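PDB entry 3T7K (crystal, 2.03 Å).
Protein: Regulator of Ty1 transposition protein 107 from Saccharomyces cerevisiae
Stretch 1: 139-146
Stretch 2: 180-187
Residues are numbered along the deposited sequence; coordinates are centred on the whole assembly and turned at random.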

# COMPACT_ATOMS: atom_id res chain seq x y z
N ALA C 139 7.69 20.72 1.41
CA ALA C 139 8.28 22.01 1.76
C ALA C 139 9.77 22.04 1.53
O ALA C 139 10.44 23.04 1.84
CB ALA C 139 7.98 22.35 3.22
N ASN C 140 10.31 20.94 1.01
CA ASN C 140 11.75 20.82 0.83
C ASN C 140 12.51 20.95 2.12
O ASN C 140 13.60 21.51 2.16
CB ASN C 140 12.26 21.84 -0.18
CG ASN C 140 11.95 21.45 -1.59
OD1 ASN C 140 12.05 20.27 -1.95
ND2 ASN C 140 11.55 22.41 -2.40
N ILE C 141 11.92 20.42 3.19
CA ILE C 141 12.61 20.27 4.46
C ILE C 141 12.89 18.77 4.59
O ILE C 141 11.99 17.98 4.90
CB ILE C 141 11.73 20.74 5.63
CG1 ILE C 141 11.27 22.20 5.45
CG2 ILE C 141 12.47 20.58 6.95
CD1 ILE C 141 12.38 23.20 5.41
N ARG C 142 14.13 18.36 4.34
CA ARG C 142 14.47 16.94 4.30
C ARG C 142 15.34 16.51 5.48
O ARG C 142 15.05 15.52 6.15
CB ARG C 142 15.13 16.59 2.96
CG ARG C 142 15.42 15.09 2.79
CD ARG C 142 15.78 14.75 1.35
NE ARG C 142 14.64 14.92 0.45
NH1 ARG C 142 15.71 13.97 -1.36
NH2 ARG C 142 13.55 14.72 -1.57
N CYS C 143 16.42 17.26 5.74
CA CYS C 143 17.30 16.96 6.86
C CYS C 143 17.34 18.14 7.82
O CYS C 143 17.58 19.27 7.42
CB CYS C 143 18.72 16.66 6.37
SG CYS C 143 18.80 15.49 5.01
N ILE C 144 17.08 17.87 9.08
CA ILE C 144 17.05 18.94 10.06
C ILE C 144 17.95 18.63 11.24
O ILE C 144 18.38 17.50 11.44
CB ILE C 144 15.64 19.16 10.61
CG1 ILE C 144 15.18 17.90 11.33
CG2 ILE C 144 14.69 19.55 9.51
CD1 ILE C 144 14.05 18.13 12.30
N ASN C 145 18.18 19.66 12.04
CA ASN C 145 18.90 19.54 13.28
C ASN C 145 17.95 19.88 14.38
O ASN C 145 17.22 20.87 14.29
CB ASN C 145 20.08 20.53 13.30
CG ASN C 145 21.01 20.34 12.14
OD1 ASN C 145 22.02 19.65 12.24
ND2 ASN C 145 20.66 20.93 11.01
N LEU C 146 17.97 19.09 15.44
CA LEU C 146 17.04 19.24 16.54
C LEU C 146 17.87 19.30 17.81
O LEU C 146 18.75 18.47 18.01
CB LEU C 146 16.11 18.01 16.56
CG LEU C 146 14.96 17.93 17.56
CD1 LEU C 146 13.96 19.03 17.29
CD2 LEU C 146 14.28 16.57 17.46
N GLU C 180 30.73 21.67 12.74
CA GLU C 180 30.88 20.42 12.02
C GLU C 180 29.77 19.40 12.34
O GLU C 180 29.49 18.51 11.54
CB GLU C 180 32.27 19.82 12.25
CG GLU C 180 33.41 20.59 11.56
CD GLU C 180 34.01 21.70 12.42
OE1 GLU C 180 33.43 22.02 13.48
OE2 GLU C 180 35.08 22.23 12.05
N ASP C 181 29.14 19.55 13.51
CA ASP C 181 28.02 18.68 13.90
C ASP C 181 26.73 19.00 13.15
O ASP C 181 25.82 18.18 13.09
CB ASP C 181 27.75 18.79 15.40
CG ASP C 181 28.93 18.33 16.24
OD1 ASP C 181 29.60 17.35 15.82
OD2 ASP C 181 29.19 18.95 17.29
N ILE C 182 26.63 20.20 12.59
CA ILE C 182 25.41 20.60 11.91
C ILE C 182 25.33 20.02 10.52
O ILE C 182 26.22 20.22 9.70
CB ILE C 182 25.31 22.12 11.82
CG1 ILE C 182 25.49 22.73 13.21
CG2 ILE C 182 23.97 22.52 11.22
CD1 ILE C 182 25.41 24.23 13.22
N ILE C 183 24.24 19.30 10.23
CA ILE C 183 24.02 18.76 8.90
C ILE C 183 23.18 19.71 8.04
O ILE C 183 22.29 20.39 8.54
CB ILE C 183 23.38 17.36 8.95
CG1 ILE C 183 21.90 17.44 9.32
CG2 ILE C 183 24.12 16.48 9.95
CD1 ILE C 183 21.17 16.10 9.18
N PRO C 184 23.48 19.77 6.74
CA PRO C 184 22.73 20.62 5.83
C PRO C 184 21.42 19.93 5.42
O PRO C 184 21.32 18.71 5.49
CB PRO C 184 23.66 20.72 4.62
CG PRO C 184 24.33 19.40 4.58
CD PRO C 184 24.47 18.95 6.03
N ASN C 185 20.44 20.72 5.02
CA ASN C 185 19.20 20.17 4.51
C ASN C 185 19.36 19.81 3.02
O ASN C 185 19.06 20.61 2.15
CB ASN C 185 18.08 21.17 4.70
CG ASN C 185 16.81 20.75 4.03
OD1 ASN C 185 16.45 19.57 4.05
ND2 ASN C 185 16.14 21.70 3.40
N ASP C 186 19.85 18.60 2.75
CA ASP C 186 20.09 18.20 1.37
C ASP C 186 18.83 17.60 0.77
O ASP C 186 18.23 16.69 1.34
CB ASP C 186 21.25 17.19 1.29
OD1 ASP C 186 21.35 17.72 -1.03
OD2 ASP C 186 22.37 15.89 -0.36
N VAL C 187 18.41 18.14 -0.38
CA VAL C 187 17.24 17.65 -1.09
C VAL C 187 17.60 17.28 -2.52
O VAL C 187 18.35 16.33 -2.76
CB VAL C 187 16.09 18.68 -1.11
CG1 VAL C 187 14.77 18.00 -1.46
CG2 VAL C 187 15.95 19.37 0.23
O HOH W 1 19.66 21.10 7.83

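The contact rests on two asparagine side chains, one from each stretch, that bond to the backbone opposite. Asn185, with chi1 at 172° (t), brings its amide against the loop at 140-142 and the first strand residue, Cys143. Its OD1 accepts from two successive backbone amides, Arg142 N at 2.6 Å (N-H...O angle 154°) and Cys143 N at 2.9 Å (163°), while its ND2 donates to Asn140 O at 2.8 Å (165°). One carboxamide thus serves three backbone groups, and the donor and acceptor roles fix its orientation.

Asn145 works in the reverse direction. Its OD1 accepts from Ile183 N at 3.0 Å (154°) and its ND2 donates to Ile183 O at 3.0 Å (173°), so both polar backbone groups of a single residue are matched by one side chain.

No direct backbone-to-backbone hydrogen bond joins the stretches, although they run nearly antiparallel, 170° apart. Between the two asparagines, water 1 donates to Cys143 O and Ile183 O, each at 2.8 Å, and Asn185 CA approaches Cys143 O at 3.5 Å in a CA-H...O contact (angle at H 123°).

Packing completes the interface. Cys143 points toward stretch 2, its CB 3.8 Å from Ile183 CD1; farther along, Arg142 NH2 lies 3.5 Å from Val187 CG1.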